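Local coordinates for protein DNA polymerase (Pyrobaculum calidifontis, PDB 5MDN) that probably catalyses template-directed DNA synthesis, adding deoxyribonucleotides to a growing strand with release of diphosphate, as a family B DNA polymerase, at residues N433-P447 / H459-A471. Residues are numbered along the deposited sequence; the frame is centred on the assembly and turned at random.
Sequences NLSPDTYLEPHEPDP and HRFRKAPTGFIPA
Asn433, Ser435 and Asp437 turn their side chains onto the start of helix 468-486, a worked example of a helix N-terminus met by side chains of the loop that follows the preceding helix. Asn433, the C' residue of the Schellman motif closing helix 424-431, works in two directions: OD1 accepts from Gly467 N, the N-cap residue, at 3.1 Å, while ND2 donates to Arg462 O at 2.9 Å. Asp437 OD2 takes Phe468 N through its syn lone pair (3.0 Å), and Ser435 OG receives a nearly straight bond from Ile469 N (165°) while giving its own proton to Asp437 OD1.

Backbone pairing is brief: Tyr439 and Phe461 form a single bridge, bounded by Arg462 N to Thr438 O and Leu440 N to Arg460 O.

Among apolar groups, Leu434 CD1 sits over the centre of the Phe461 ring, 3.6 Å from its centroid, in a CH-pi contact. Tyr439 approaches the opposite face edge-on, the planes 63° apart, and turns an edge toward the face of His459 in an offset edge-to-face pair.

Farther along, the Arg460 chain bends at its third torsion (-51°), bringing NH2 to Asp446 OD1 in a salt bridge and to Glu444 O in a weak hydrogen bond; Glu444 CB lies over one guanidinium face, toward its rim. Pro447 CG lies over one face of the Arg462 guanidinium, likewise off-centre.

Three successive amides at the helix start thus find side-chain acceptors; Asp437's negative charge probably complements the helix dipole, while Asn433 joins the end of helix 424-431 to the start of helix 468-486.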
loop_
_atom_site.group_PDB
_atom_site.type_symbol
_atom_site.label_atom_id
_atom_site.label_comp_id
_atom_site.label_asym_id
_atom_site.label_seq_id
_atom_site.Cartn_x
_atom_site.Cartn_y
_atom_site.Cartn_z
ATOM N N ASN A 433 -19.795 21.584 5.927
ATOM C CA ASN A 433 -19.157 22.278 4.809
ATOM C C ASN A 433 -17.746 22.745 5.169
ATOM O O ASN A 433 -17.376 23.904 4.964
ATOM C CB ASN A 433 -20.025 23.446 4.332
ATOM C CG ASN A 433 -19.680 23.891 2.927
ATOM O OD1 ASN A 433 -19.939 23.179 1.957
ATOM N ND2 ASN A 433 -19.108 25.081 2.809
ATOM N N LEU A 434 -16.949 21.826 5.707
ATOM C CA LEU A 434 -15.567 22.116 6.064
ATOM C C LEU A 434 -14.671 21.908 4.848
ATOM O O LEU A 434 -14.754 20.874 4.179
ATOM C CB LEU A 434 -15.103 21.230 7.222
ATOM C CG LEU A 434 -15.588 21.513 8.650
ATOM C CD1 LEU A 434 -16.478 22.749 8.732
ATOM C CD2 LEU A 434 -16.301 20.298 9.223
ATOM N N SER A 435 -13.803 22.886 4.581
ATOM C CA SER A 435 -12.926 22.875 3.416
ATOM C C SER A 435 -11.943 24.035 3.521
ATOM O O SER A 435 -12.249 25.046 4.168
ATOM C CB SER A 435 -13.739 22.977 2.123
ATOM O OG SER A 435 -12.948 22.664 0.991
ATOM N N PRO A 436 -10.747 23.920 2.932
ATOM C CA PRO A 436 -9.815 25.062 2.962
ATOM C C PRO A 436 -10.407 26.341 2.394
ATOM O O PRO A 436 -10.131 27.432 2.911
ATOM C CB PRO A 436 -8.628 24.558 2.130
ATOM C CG PRO A 436 -8.670 23.079 2.278
ATOM C CD PRO A 436 -10.129 22.718 2.347
ATOM N N ASP A 437 -11.218 26.240 1.340
ATOM C CA ASP A 437 -11.775 27.415 0.683
ATOM C C ASP A 437 -12.958 28.026 1.426
ATOM O O ASP A 437 -13.350 29.152 1.102
ATOM C CB ASP A 437 -12.192 27.059 -0.747
ATOM C CG ASP A 437 -12.820 25.683 -0.847
ATOM O OD1 ASP A 437 -12.228 24.722 -0.309
ATOM O OD2 ASP A 437 -13.897 25.558 -1.466
ATOM N N THR A 438 -13.537 27.324 2.402
ATOM C CA THR A 438 -14.664 27.850 3.163
ATOM C C THR A 438 -14.269 28.385 4.534
ATOM O O THR A 438 -15.120 28.955 5.226
ATOM C CB THR A 438 -15.740 26.771 3.330
ATOM O OG1 THR A 438 -15.194 25.653 4.041
ATOM C CG2 THR A 438 -16.229 26.310 1.970
ATOM N N TYR A 439 -13.013 28.216 4.937
ATOM C CA TYR A 439 -12.545 28.746 6.210
ATOM C C TYR A 439 -12.431 30.267 6.150
ATOM O O TYR A 439 -12.173 30.854 5.096
ATOM C CB TYR A 439 -11.198 28.115 6.570
ATOM C CG TYR A 439 -10.460 28.779 7.710
ATOM C CD1 TYR A 439 -10.840 28.570 9.030
ATOM C CD2 TYR A 439 -9.365 29.598 7.467
ATOM C CE1 TYR A 439 -10.159 29.172 10.075
ATOM C CE2 TYR A 439 -8.679 30.202 8.501
ATOM C CZ TYR A 439 -9.077 29.985 9.803
ATOM O OH TYR A 439 -8.396 30.588 10.835
ATOM N N LEU A 440 -12.629 30.909 7.300
ATOM C CA LEU A 440 -12.589 32.360 7.396
ATOM C C LEU A 440 -11.478 32.788 8.347
ATOM O O LEU A 440 -11.112 32.059 9.273
ATOM C CB LEU A 440 -13.940 32.923 7.858
ATOM C CG LEU A 440 -15.114 32.563 6.942
ATOM C CD1 LEU A 440 -16.432 33.067 7.509
ATOM C CD2 LEU A 440 -14.881 33.104 5.539
ATOM N N GLU A 441 -10.960 33.995 8.116
ATOM C CA GLU A 441 -9.654 34.427 8.603
ATOM C C GLU A 441 -9.828 35.728 9.401
ATOM O O GLU A 441 -10.907 35.896 9.985
ATOM C CB GLU A 441 -8.719 34.521 7.389
ATOM C CG GLU A 441 -8.577 33.217 6.624
ATOM C CD GLU A 441 -7.584 33.314 5.489
ATOM O OE1 GLU A 441 -6.915 34.361 5.378
ATOM O OE2 GLU A 441 -7.472 32.343 4.710
ATOM N N PRO A 442 -8.863 36.664 9.501
ATOM C CA PRO A 442 -9.169 37.880 10.269
ATOM C C PRO A 442 -10.156 38.810 9.593
ATOM O O PRO A 442 -10.519 39.828 10.191
ATOM C CB PRO A 442 -7.802 38.558 10.432
ATOM C CG PRO A 442 -7.023 38.106 9.291
ATOM C CD PRO A 442 -7.429 36.668 9.124
ATOM N N HIS A 443 -10.594 38.522 8.373
ATOM C CA HIS A 443 -11.809 39.132 7.855
ATOM C C HIS A 443 -12.992 38.281 8.313
ATOM O O HIS A 443 -13.073 37.092 7.986
ATOM C CB HIS A 443 -11.755 39.261 6.331
ATOM C CG HIS A 443 -11.944 37.968 5.600
ATOM N ND1 HIS A 443 -13.113 37.648 4.943
ATOM C CD2 HIS A 443 -11.118 36.908 5.434
ATOM C CE1 HIS A 443 -12.996 36.451 4.398
ATOM N NE2 HIS A 443 -11.794 35.980 4.682
ATOM N N GLU A 444 -13.883 38.872 9.099
ATOM C CA GLU A 444 -15.000 38.092 9.619
ATOM C C GLU A 444 -16.390 38.590 9.219
ATOM O O GLU A 444 -17.314 38.483 10.032
ATOM C CB GLU A 444 -14.914 37.995 11.142
ATOM C CG GLU A 444 -13.665 37.280 11.641
ATOM C CD GLU A 444 -12.563 38.228 12.042
ATOM O OE1 GLU A 444 -12.692 39.436 11.759
ATOM O OE2 GLU A 444 -11.565 37.766 12.633
ATOM N N PRO A 445 -16.613 39.152 8.002
ATOM C CA PRO A 445 -18.007 39.343 7.583
ATOM C C PRO A 445 -18.688 37.999 7.397
ATOM O O PRO A 445 -18.354 37.250 6.473
ATOM C CB PRO A 445 -17.891 40.104 6.256
ATOM C CG PRO A 445 -16.589 40.766 6.309
ATOM C CD PRO A 445 -15.692 39.837 7.072
ATOM N N ASP A 446 -19.629 37.679 8.269
ATOM C CA ASP A 446 -20.484 36.521 8.054
ATOM C C ASP A 446 -21.367 36.771 6.840
ATOM O O ASP A 446 -22.173 37.711 6.858
ATOM C CB ASP A 446 -21.340 36.251 9.289
ATOM C CG ASP A 446 -20.508 35.948 10.520
ATOM O OD1 ASP A 446 -19.345 36.400 10.579
ATOM O OD2 ASP A 446 -21.015 35.257 11.430
ATOM N N PRO A 447 -21.246 35.988 5.773
ATOM C CA PRO A 447 -22.101 36.190 4.602
ATOM C C PRO A 447 -23.559 35.974 4.963
ATOM O O PRO A 447 -23.866 35.285 5.946
ATOM C CB PRO A 447 -21.601 35.128 3.610
ATOM C CG PRO A 447 -20.218 34.789 4.075
ATOM C CD PRO A 447 -20.270 34.906 5.565
ATOM N N HIS A 459 -13.170 27.678 15.123
ATOM C CA HIS A 459 -12.968 28.058 13.733
ATOM C C HIS A 459 -14.306 28.231 13.020
ATOM O O HIS A 459 -15.295 27.564 13.334
ATOM C CB HIS A 459 -12.107 27.022 13.012
ATOM C CG HIS A 459 -10.747 26.854 13.612
ATOM N ND1 HIS A 459 -9.923 27.921 13.899
ATOM C CD2 HIS A 459 -10.071 25.744 13.989
ATOM C CE1 HIS A 459 -8.796 27.474 14.425
ATOM N NE2 HIS A 459 -8.861 26.157 14.489
ATOM N N ARG A 460 -14.326 29.137 12.044
ATOM C CA ARG A 460 -15.556 29.550 11.380
ATOM C C ARG A 460 -15.508 29.189 9.903
ATOM O O ARG A 460 -14.469 29.328 9.251
ATOM C CB ARG A 460 -15.791 31.051 11.542
ATOM C CG ARG A 460 -14.609 31.802 12.107
ATOM C CD ARG A 460 -15.010 33.221 12.445
ATOM N NE ARG A 460 -15.674 33.869 11.319
ATOM C CZ ARG A 460 -16.519 34.890 11.430
ATOM N NH1 ARG A 460 -16.812 35.392 12.623
ATOM N NH2 ARG A 460 -17.069 35.411 10.343
ATOM N N PHE A 461 -16.641 28.721 9.381
ATOM C CA PHE A 461 -16.718 28.213 8.020
ATOM C C PHE A 461 -17.972 28.725 7.330
ATOM O O PHE A 461 -19.013 28.941 7.960
ATOM C CB PHE A 461 -16.706 26.677 7.980
ATOM C CG PHE A 461 -15.405 26.068 8.427
ATOM C CD1 PHE A 461 -15.123 25.932 9.776
ATOM C CD2 PHE A 461 -14.474 25.617 7.504
ATOM C CE1 PHE A 461 -13.935 25.369 10.198
ATOM C CE2 PHE A 461 -13.278 25.050 7.922
ATOM C CZ PHE A 461 -13.012 24.927 9.272
ATOM N N ARG A 462 -17.902 28.891 6.044
ATOM C CA ARG A 462 -19.043 29.368 5.375
ATOM C C ARG A 462 -19.965 28.281 5.075
ATOM O O ARG A 462 -19.572 27.263 4.657
ATOM C CB ARG A 462 -18.654 29.972 4.053
ATOM C CG ARG A 462 -17.413 30.806 4.128
ATOM C CD ARG A 462 -16.886 31.058 2.743
ATOM N NE ARG A 462 -17.912 31.648 1.921
ATOM C CZ ARG A 462 -17.906 32.916 1.557
ATOM N NH1 ARG A 462 -16.922 33.703 1.958
ATOM N NH2 ARG A 462 -18.876 33.386 0.803
ATOM N N LYS A 463 -21.224 28.531 5.309
ATOM C CA LYS A 463 -22.294 27.631 4.978
ATOM C C LYS A 463 -22.589 27.662 3.480
ATOM O O LYS A 463 -23.038 26.691 2.930
ATOM C CB LYS A 463 -23.509 28.150 5.706
ATOM C CG LYS A 463 -24.420 27.123 6.333
ATOM C CD LYS A 463 -25.263 27.731 7.447
ATOM C CE LYS A 463 -26.630 27.051 7.545
ATOM N NZ LYS A 463 -27.508 27.538 8.648
ATOM N N ALA A 464 -22.315 28.842 2.909
ATOM C CA ALA A 464 -22.433 29.419 1.569
ATOM C C ALA A 464 -22.571 28.546 0.384
ATOM O O ALA A 464 -23.566 27.898 0.214
ATOM C CB ALA A 464 -21.322 30.452 1.384
ATOM N N PRO A 465 -21.602 28.623 -0.495
ATOM C CA PRO A 465 -21.468 27.828 -1.687
ATOM C C PRO A 465 -20.612 26.679 -1.232
ATOM O O PRO A 465 -19.573 26.890 -0.694
ATOM C CB PRO A 465 -20.677 28.738 -2.573
ATOM C CG PRO A 465 -19.825 29.483 -1.636
ATOM C CD PRO A 465 -20.619 29.692 -0.408
ATOM N N THR A 466 -21.041 25.464 -1.476
ATOM C CA THR A 466 -20.335 24.283 -1.062
ATOM C C THR A 466 -18.866 24.276 -1.403
ATOM O O THR A 466 -18.465 24.660 -2.449
ATOM C CB THR A 466 -20.994 23.027 -1.618
ATOM O OG1 THR A 466 -20.633 22.916 -2.957
ATOM C CG2 THR A 466 -22.414 23.157 -1.652
ATOM N N GLY A 467 -18.054 23.878 -0.467
ATOM C CA GLY A 467 -16.636 23.863 -0.647
ATOM C C GLY A 467 -16.162 22.784 -1.545
ATOM O O GLY A 467 -16.865 21.930 -1.916
ATOM N N PHE A 468 -14.907 22.807 -1.858
ATOM C CA PHE A 468 -14.338 21.838 -2.790
ATOM C C PHE A 468 -14.382 20.426 -2.218
ATOM O O PHE A 468 -14.902 19.505 -2.856
ATOM C CB PHE A 468 -12.905 22.231 -3.149
ATOM C CG PHE A 468 -12.193 21.213 -3.993
ATOM C CD1 PHE A 468 -12.730 20.796 -5.199
ATOM C CD2 PHE A 468 -10.988 20.671 -3.578
ATOM C CE1 PHE A 468 -12.079 19.857 -5.977
ATOM C CE2 PHE A 468 -10.331 19.732 -4.352
ATOM C CZ PHE A 468 -10.877 19.325 -5.551
ATOM N N ILE A 469 -13.831 20.238 -1.014
ATOM C CA ILE A 469 -13.815 18.899 -0.415
ATOM C C ILE A 469 -15.217 18.379 -0.148
ATOM O O ILE A 469 -15.481 17.204 -0.449
ATOM C CB ILE A 469 -12.915 18.890 0.833
ATOM C CG1 ILE A 469 -11.477 19.244 0.452
ATOM C CG2 ILE A 469 -12.965 17.529 1.515
ATOM C CD1 ILE A 469 -10.858 18.288 -0.544
ATOM N N PRO A 470 -16.159 19.155 0.407
ATOM C CA PRO A 470 -17.530 18.630 0.516
ATOM C C PRO A 470 -18.135 18.247 -0.823
ATOM O O PRO A 470 -18.772 17.192 -0.924
ATOM C CB PRO A 470 -18.292 19.784 1.179
ATOM C CG PRO A 470 -17.261 20.504 1.961
ATOM C CD PRO A 470 -16.013 20.434 1.131
ATOM N N ALA A 471 -17.925 19.056 -1.864
ATOM C CA ALA A 471 -18.481 18.737 -3.175
ATOM C C ALA A 471 -17.969 17.394 -3.687
ATOM O O ALA A 471 -18.713 16.643 -4.329
ATOM C CB ALA A 471 -18.156 19.851 -4.171
#